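Local coordinates for protein nicotinate-nucleotide--dimethylbenzimidazole phosphoribosyltransferase (Thermus thermophilus HB8, PDB 1WX1) that probably catalyses the transfer of phosphoribose from nicotinate mononucleotide to 5,6-dimethylbenzimidazole, giving alpha-ribazole 5'-phosphate in cobalamin biosynthesis, at residues A155-M163 with E304-L315; L230-L238 with P253-A261. All blocks are in the same frame, centred on the assembly; numbering follows the deposited sequence.

Contact 1: residues A155-M163 with E304-L315; sequences ATLLAAGDM and EGTGAVLAMPLL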
loop_
_atom_site.group_PDB
_atom_site.type_symbol
_atom_site.label_atom_id
_atom_site.label_comp_id
_atom_site.label_asym_id
_atom_site.label_seq_id
_atom_site.Cartn_x
_atom_site.Cartn_y
_atom_site.Cartn_z
ATOM N N ALA A 155 -6.120 -19.041 -8.334
ATOM C CA ALA A 155 -5.968 -17.592 -8.250
ATOM C C ALA A 155 -7.337 -16.906 -8.164
ATOM O O ALA A 155 -8.249 -17.234 -8.925
ATOM C CB ALA A 155 -5.197 -17.076 -9.464
ATOM N N THR A 156 -7.477 -15.966 -7.230
ATOM C CA THR A 156 -8.730 -15.223 -7.068
ATOM C C THR A 156 -8.559 -13.786 -7.566
ATOM O O THR A 156 -9.515 -13.016 -7.644
ATOM C CB THR A 156 -9.196 -15.209 -5.606
ATOM O OG1 THR A 156 -8.267 -14.469 -4.812
ATOM C CG2 THR A 156 -9.290 -16.641 -5.071
ATOM N N LEU A 157 -7.320 -13.427 -7.869
ATOM C CA LEU A 157 -6.994 -12.124 -8.442
ATOM C C LEU A 157 -5.741 -12.394 -9.251
ATOM O O LEU A 157 -4.904 -13.208 -8.856
ATOM C CB LEU A 157 -6.768 -11.043 -7.378
ATOM C CG LEU A 157 -5.766 -11.143 -6.239
ATOM C CD1 LEU A 157 -5.609 -9.758 -5.632
ATOM C CD2 LEU A 157 -6.243 -12.136 -5.191
ATOM N N LEU A 158 -5.618 -11.718 -10.384
ATOM C CA LEU A 158 -4.513 -11.963 -11.295
ATOM C C LEU A 158 -3.734 -10.728 -11.715
ATOM O O LEU A 158 -4.309 -9.688 -12.033
ATOM C CB LEU A 158 -5.072 -12.660 -12.537
ATOM C CG LEU A 158 -4.119 -13.092 -13.646
ATOM C CD1 LEU A 158 -3.194 -14.185 -13.122
ATOM C CD2 LEU A 158 -4.935 -13.589 -14.836
ATOM N N ALA A 159 -2.413 -10.852 -11.708
ATOM C CA ALA A 159 -1.546 -9.761 -12.120
ATOM C C ALA A 159 -0.594 -10.297 -13.177
ATOM O O ALA A 159 -0.410 -11.510 -13.298
ATOM C CB ALA A 159 -0.757 -9.235 -10.929
ATOM N N ALA A 160 -0.008 -9.396 -13.958
ATOM C CA ALA A 160 0.954 -9.802 -14.966
ATOM C C ALA A 160 2.254 -9.096 -14.618
ATOM O O ALA A 160 2.246 -8.021 -14.007
ATOM C CB ALA A 160 0.487 -9.394 -16.367
ATOM N N GLY A 161 3.364 -9.726 -14.980
ATOM C CA GLY A 161 4.672 -9.152 -14.733
ATOM C C GLY A 161 5.460 -9.225 -16.030
ATOM O O GLY A 161 5.129 -10.021 -16.918
ATOM N N ASP A 162 6.502 -8.410 -16.143
ATOM C CA ASP A 162 7.324 -8.389 -17.347
ATOM C C ASP A 162 8.805 -8.558 -17.033
ATOM O O ASP A 162 9.281 -8.156 -15.976
ATOM C CB ASP A 162 7.180 -7.044 -18.049
ATOM C CG ASP A 162 7.775 -5.912 -17.226
ATOM O OD1 ASP A 162 7.264 -5.656 -16.109
ATOM O OD2 ASP A 162 8.763 -5.292 -17.680
ATOM N N MET A 163 9.532 -9.159 -17.963
ATOM C CA MET A 163 10.973 -9.295 -17.819
ATOM C C MET A 163 11.521 -9.332 -19.232
ATOM O O MET A 163 11.256 -10.264 -19.991
ATOM C CB MET A 163 11.364 -10.563 -17.062
ATOM C CG MET A 163 12.883 -10.686 -16.812
ATOM S SD MET A 163 13.628 -9.301 -15.869
ATOM C CE MET A 163 14.942 -8.751 -16.992
ATOM N N GLU A 304 8.505 -6.592 -13.344
ATOM C CA GLU A 304 8.387 -7.975 -12.866
ATOM C C GLU A 304 7.009 -8.260 -12.259
ATOM O O GLU A 304 6.731 -9.388 -11.865
ATOM C CB GLU A 304 9.436 -8.278 -11.781
ATOM C CG GLU A 304 10.890 -8.177 -12.194
ATOM C CD GLU A 304 11.846 -8.435 -11.026
ATOM O OE1 GLU A 304 11.420 -9.019 -9.998
ATOM O OE2 GLU A 304 13.031 -8.063 -11.140
ATOM N N GLY A 305 6.156 -7.246 -12.180
ATOM C CA GLY A 305 4.848 -7.431 -11.573
ATOM C C GLY A 305 4.887 -7.035 -10.101
ATOM O O GLY A 305 3.903 -7.198 -9.368
ATOM N N THR A 306 6.020 -6.481 -9.673
ATOM C CA THR A 306 6.213 -6.087 -8.279
ATOM C C THR A 306 5.167 -5.139 -7.718
ATOM O O THR A 306 4.648 -5.370 -6.624
ATOM C CB THR A 306 7.598 -5.439 -8.055
ATOM O OG1 THR A 306 7.782 -4.366 -8.984
ATOM C CG2 THR A 306 8.711 -6.467 -8.230
ATOM N N GLY A 307 4.868 -4.070 -8.452
ATOM C CA GLY A 307 3.888 -3.109 -7.978
ATOM C C GLY A 307 2.506 -3.716 -7.850
ATOM O O GLY A 307 1.784 -3.441 -6.891
ATOM N N ALA A 308 2.134 -4.545 -8.819
ATOM C CA ALA A 308 0.838 -5.196 -8.803
ATOM C C ALA A 308 0.697 -6.115 -7.596
ATOM O O ALA A 308 -0.343 -6.130 -6.936
ATOM C CB ALA A 308 0.639 -5.996 -10.088
ATOM N N VAL A 309 1.743 -6.890 -7.318
ATOM C CA VAL A 309 1.723 -7.824 -6.198
ATOM C C VAL A 309 1.665 -7.102 -4.852
ATOM O O VAL A 309 0.973 -7.548 -3.929
ATOM C CB VAL A 309 2.946 -8.769 -6.256
ATOM C CG1 VAL A 309 3.045 -9.596 -4.975
ATOM C CG2 VAL A 309 2.808 -9.699 -7.461
ATOM N N LEU A 310 2.379 -5.986 -4.742
ATOM C CA LEU A 310 2.371 -5.202 -3.510
ATOM C C LEU A 310 0.976 -4.643 -3.236
ATOM O O LEU A 310 0.620 -4.372 -2.090
ATOM C CB LEU A 310 3.366 -4.046 -3.608
ATOM C CG LEU A 310 4.851 -4.415 -3.555
ATOM C CD1 LEU A 310 5.698 -3.176 -3.785
ATOM C CD2 LEU A 310 5.167 -5.040 -2.202
ATOM N N ALA A 311 0.185 -4.469 -4.290
ATOM C CA ALA A 311 -1.166 -3.927 -4.141
ATOM C C ALA A 311 -2.233 -4.967 -3.802
ATOM O O ALA A 311 -3.353 -4.609 -3.427
ATOM C CB ALA A 311 -1.567 -3.190 -5.407
ATOM N N MET A 312 -1.902 -6.248 -3.918
ATOM C CA MET A 312 -2.895 -7.281 -3.639
ATOM C C MET A 312 -3.451 -7.242 -2.219
ATOM O O MET A 312 -4.655 -7.399 -2.026
ATOM C CB MET A 312 -2.335 -8.668 -3.964
ATOM C CG MET A 312 -2.096 -8.867 -5.456
ATOM S SD MET A 312 -1.622 -10.561 -5.888
ATOM C CE MET A 312 -1.727 -10.499 -7.676
ATOM N N PRO A 313 -2.591 -7.039 -1.205
ATOM C CA PRO A 313 -3.133 -6.994 0.160
ATOM C C PRO A 313 -4.134 -5.844 0.312
ATOM O O PRO A 313 -5.081 -5.932 1.092
ATOM C CB PRO A 313 -1.889 -6.799 1.025
ATOM C CG PRO A 313 -0.817 -7.486 0.232
ATOM C CD PRO A 313 -1.116 -7.029 -1.183
ATOM N N LEU A 314 -3.919 -4.761 -0.432
ATOM C CA LEU A 314 -4.837 -3.626 -0.376
ATOM C C LEU A 314 -6.171 -4.021 -0.993
ATOM O O LEU A 314 -7.229 -3.634 -0.496
ATOM C CB LEU A 314 -4.269 -2.418 -1.122
ATOM C CG LEU A 314 -3.050 -1.741 -0.503
ATOM C CD1 LEU A 314 -2.664 -0.535 -1.355
ATOM C CD2 LEU A 314 -3.376 -1.301 0.923
ATOM N N LEU A 315 -6.128 -4.794 -2.077
ATOM C CA LEU A 315 -7.364 -5.228 -2.713
ATOM C C LEU A 315 -8.151 -6.130 -1.767
ATOM O O LEU A 315 -9.378 -6.050 -1.694
ATOM C CB LEU A 315 -7.070 -5.976 -4.019
ATOM C CG LEU A 315 -6.316 -5.173 -5.083
ATOM C CD1 LEU A 315 -6.173 -6.003 -6.349
ATOM C CD2 LEU A 315 -7.060 -3.892 -5.381
#
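Strand 157-163, inside the parallel sheet, meets at its C-terminal end the loop carrying Glu304, the predicted proton acceptor, and along its length the helix that follows. Glu304 N donates a hydrogen bond to Asp162 OD1 at 3.2 Å, reaching it from above the carboxylate plane, 54° out of it, while a weak, bent bond links the same N to Asp162 O. Chi1 of 67° sets the Asp162 carboxylate between its own backbone N and carbonyl carbon, turning OD1 to this amide; OD2 is bonded by Asn167. The carboxylate of Glu304 itself is held by the backbone N of Ile85, through OE1.

Beside this grip the backbones come together at two glycines, Gly161 CA lying 3.5 Å from Gly305 N. A beta carbon on Gly161 would clash with Glu304 O. Ala160 O, buried here against Gly305 CA, has no hydrogen-bond partner in the model. Gly305 is the N-cap of helix 306-321, and Asp250 binds its amide and that of Ala308, so that Asp162, Asp250 and the helix start lie together at the C-terminal ends of the strands of this alpha/beta fold.

From there the helix packs along the sheet, its axis nearly antiparallel to the strand (156°) and 7.8 Å away. Small residues allow the close approach: Ala159 CB touches Ala308 CB at 3.6 Å. The extended side chain of Met312 reaches toward the strand, crossing Leu157 at a slant and placing CE 3.6 Å from Ala159 CB. Leu157 CD1 meets Met312 CG at 3.6 Å and Leu315 CD1 at 3.9 Å.

Contact 2: residues L230-L238 with P253-A261; sequences LVAIAGIYL and PVTAGALLA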
loop_
_atom_site.group_PDB
_atom_site.type_symbol
_atom_site.label_atom_id
_atom_site.label_comp_id
_atom_site.label_asym_id
_atom_site.label_seq_id
_atom_site.Cartn_x
_atom_site.Cartn_y
_atom_site.Cartn_z
ATOM N N LEU A 230 4.973 -8.567 -24.223
ATOM C CA LEU A 230 3.927 -7.552 -24.098
ATOM C C LEU A 230 2.623 -8.116 -24.668
ATOM O O LEU A 230 1.539 -7.886 -24.128
ATOM C CB LEU A 230 4.321 -6.264 -24.844
ATOM C CG LEU A 230 5.644 -5.601 -24.431
ATOM C CD1 LEU A 230 5.783 -4.253 -25.139
ATOM C CD2 LEU A 230 5.691 -5.399 -22.918
ATOM N N VAL A 231 2.736 -8.856 -25.765
ATOM C CA VAL A 231 1.576 -9.474 -26.394
ATOM C C VAL A 231 1.082 -10.610 -25.488
ATOM O O VAL A 231 -0.122 -10.818 -25.341
ATOM C CB VAL A 231 1.939 -10.032 -27.783
ATOM C CG1 VAL A 231 0.750 -10.772 -28.386
ATOM C CG2 VAL A 231 2.374 -8.889 -28.691
ATOM N N ALA A 232 2.016 -11.343 -24.886
ATOM C CA ALA A 232 1.650 -12.430 -23.982
ATOM C C ALA A 232 0.904 -11.844 -22.784
ATOM O O ALA A 232 -0.042 -12.446 -22.271
ATOM C CB ALA A 232 2.901 -13.169 -23.507
ATOM N N ILE A 233 1.332 -10.663 -22.345
ATOM C CA ILE A 233 0.690 -10.008 -21.216
ATOM C C ILE A 233 -0.759 -9.672 -21.558
ATOM O O ILE A 233 -1.647 -9.790 -20.712
ATOM C CB ILE A 233 1.500 -8.768 -20.783
ATOM C CG1 ILE A 233 2.743 -9.251 -20.015
ATOM C CG2 ILE A 233 0.650 -7.831 -19.918
ATOM C CD1 ILE A 233 3.813 -8.200 -19.806
ATOM N N ALA A 234 -1.005 -9.278 -22.802
ATOM C CA ALA A 234 -2.371 -8.988 -23.232
ATOM C C ALA A 234 -3.189 -10.283 -23.107
ATOM O O ALA A 234 -4.356 -10.260 -22.708
ATOM C CB ALA A 234 -2.373 -8.506 -24.671
ATOM N N GLY A 235 -2.562 -11.410 -23.445
ATOM C CA GLY A 235 -3.237 -12.695 -23.354
ATOM C C GLY A 235 -3.564 -13.064 -21.920
ATOM O O GLY A 235 -4.628 -13.623 -21.634
ATOM N N ILE A 236 -2.645 -12.755 -21.012
ATOM C CA ILE A 236 -2.850 -13.045 -19.600
ATOM C C ILE A 236 -4.091 -12.302 -19.105
ATOM O O ILE A 236 -4.949 -12.890 -18.440
ATOM C CB ILE A 236 -1.615 -12.615 -18.770
ATOM C CG1 ILE A 236 -0.439 -13.540 -19.103
ATOM C CG2 ILE A 236 -1.937 -12.635 -17.263
ATOM C CD1 ILE A 236 0.913 -13.021 -18.624
ATOM N N TYR A 237 -4.197 -11.019 -19.446
ATOM C CA TYR A 237 -5.343 -10.225 -19.008
ATOM C C TYR A 237 -6.652 -10.617 -19.696
ATOM O O TYR A 237 -7.709 -10.607 -19.066
ATOM C CB TYR A 237 -5.056 -8.726 -19.198
ATOM C CG TYR A 237 -4.094 -8.160 -18.162
ATOM C CD1 TYR A 237 -2.931 -7.496 -18.551
ATOM C CD2 TYR A 237 -4.348 -8.296 -16.797
ATOM C CE1 TYR A 237 -2.041 -6.986 -17.609
ATOM C CE2 TYR A 237 -3.461 -7.785 -15.842
ATOM C CZ TYR A 237 -2.309 -7.133 -16.260
ATOM O OH TYR A 237 -1.412 -6.660 -15.330
ATOM N N LEU A 238 -6.590 -10.971 -20.975
ATOM C CA LEU A 238 -7.793 -11.383 -21.697
ATOM C C LEU A 238 -8.384 -12.636 -21.056
ATOM O O LEU A 238 -9.605 -12.769 -20.924
ATOM C CB LEU A 238 -7.468 -11.660 -23.169
ATOM C CG LEU A 238 -7.183 -10.443 -24.054
ATOM C CD1 LEU A 238 -6.747 -10.903 -25.438
ATOM C CD2 LEU A 238 -8.437 -9.569 -24.137
ATOM N N PRO A 253 5.632 -1.452 -18.977
ATOM C CA PRO A 253 5.523 -2.515 -19.983
ATOM C C PRO A 253 4.275 -3.376 -19.777
ATOM O O PRO A 253 3.575 -3.711 -20.733
ATOM C CB PRO A 253 6.822 -3.307 -19.791
ATOM C CG PRO A 253 7.784 -2.258 -19.279
ATOM C CD PRO A 253 6.923 -1.532 -18.271
ATOM N N VAL A 254 3.987 -3.730 -18.528
ATOM C CA VAL A 254 2.802 -4.541 -18.246
ATOM C C VAL A 254 1.530 -3.799 -18.647
ATOM O O VAL A 254 0.616 -4.375 -19.230
ATOM C CB VAL A 254 2.725 -4.929 -16.745
ATOM C CG1 VAL A 254 1.326 -5.458 -16.402
ATOM C CG2 VAL A 254 3.776 -6.004 -16.443
ATOM N N THR A 255 1.478 -2.510 -18.337
ATOM C CA THR A 255 0.311 -1.713 -18.666
ATOM C C THR A 255 0.186 -1.533 -20.174
ATOM O O THR A 255 -0.912 -1.376 -20.687
ATOM C CB THR A 255 0.365 -0.355 -17.935
ATOM O OG1 THR A 255 0.452 -0.603 -16.527
ATOM C CG2 THR A 255 -0.901 0.464 -18.202
ATOM N N ALA A 256 1.309 -1.568 -20.890
ATOM C CA ALA A 256 1.254 -1.459 -22.348
ATOM C C ALA A 256 0.546 -2.723 -22.849
ATOM O O ALA A 256 -0.244 -2.679 -23.793
ATOM C CB ALA A 256 2.665 -1.368 -22.935
ATOM N N GLY A 257 0.843 -3.854 -22.211
ATOM C CA GLY A 257 0.203 -5.102 -22.593
ATOM C C GLY A 257 -1.293 -5.026 -22.314
ATOM O O GLY A 257 -2.111 -5.507 -23.096
ATOM N N ALA A 258 -1.658 -4.420 -21.190
ATOM C CA ALA A 258 -3.071 -4.286 -20.838
ATOM C C ALA A 258 -3.811 -3.399 -21.845
ATOM O O ALA A 258 -4.977 -3.645 -22.154
ATOM C CB ALA A 258 -3.206 -3.708 -19.436
ATOM N N LEU A 259 -3.138 -2.363 -22.343
ATOM C CA LEU A 259 -3.749 -1.464 -23.326
ATOM C C LEU A 259 -4.091 -2.245 -24.586
ATOM O O LEU A 259 -5.145 -2.033 -25.207
ATOM C CB LEU A 259 -2.794 -0.313 -23.673
ATOM C CG LEU A 259 -2.622 0.778 -22.614
ATOM C CD1 LEU A 259 -1.581 1.785 -23.089
ATOM C CD2 LEU A 259 -3.957 1.474 -22.365
ATOM N N LEU A 260 -3.194 -3.152 -24.969
ATOM C CA LEU A 260 -3.419 -3.974 -26.149
ATOM C C LEU A 260 -4.646 -4.858 -25.932
ATOM O O LEU A 260 -5.496 -4.990 -26.817
ATOM C CB LEU A 260 -2.188 -4.846 -26.437
ATOM C CG LEU A 260 -2.322 -5.829 -27.605
ATOM C CD1 LEU A 260 -2.755 -5.096 -28.869
ATOM C CD2 LEU A 260 -0.991 -6.539 -27.820
ATOM N N ALA A 261 -4.738 -5.457 -24.747
ATOM C CA ALA A 261 -5.868 -6.319 -24.408
ATOM C C ALA A 261 -7.163 -5.503 -24.445
ATOM O O ALA A 261 -8.187 -5.960 -24.959
ATOM C CB ALA A 261 -5.664 -6.924 -23.015
#
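With CG beside the backbone N and anti to its carbonyl carbon (chi1 -75°), Tyr237 sends its ring across helix 253-261, while Val254 has CG1 anti to the backbone N (166°), which presents that methyl to the phenol. Val254 CG1 lies at the ring edge, in its plane, 3.2 Å from Tyr237 OH, a close contact between methyl and hydroxyl oxygen. Farther back, Ala258 CB approaches the ring obliquely, 3.9 Å from Tyr237 CD1. The hydroxyl is hydrogen-bonded to Val248 O of strand 247-249, so the tyrosine spans from this helix pair to the sheet. A phenylalanine here would probably leave Val248 O without its hydroxyl partner and remove the oxygen that meets Val254 CG1.

The two helices flank strand 247-249 in sequence, a helix-strand-helix stretch of the alpha/beta fold, and their short segments cross at -62° with axes 7.4 Å apart. That closeness depends on small residues. Gly257 CA lies 3.4 Å from Leu230 O, and a beta carbon there would clash with this oxygen and with Ile233 CG2. Ala234 CB rests 3.4 Å from Gly257 O, and Ala261 CB in turn sits 3.6 Å from Ala234 O.

Larger side chains close in around these small residues. Ile233 and Val254 cross at about a right angle, CD1 of the isoleucine against CG2 of the valine at 4.0 Å. Leu260 lays CD2 against Ala234 CB, Leu238 packs on Ala261 CB, and Leu230 CD2 reaches Pro253 CB at 3.9 Å.

How the contacts relate
Contact 1 joins the sheet to the helix following Glu304, and contact 2 pairs two helices on the other face of the sheet, where Ile233 touches Ala160; their centres are about 14 Å apart. Along the chain, both segments of contact 2 fall between those of contact 1. They meet directly at Ala160 and Asp162. Tyr237 OH lies 3.4 Å from Ala160 N, and Val254 CG2 lies 3.5 Å from both Ala160 O and Asp162 OD1. Asp162 OD2 also packs 3.5 Å from Pro253 CB. Thus the aspartate that binds the amide of the predicted proton acceptor leans on contact 2, whose Val254 side chain is about 8 Å, nearest side-chain atoms, from Glu304.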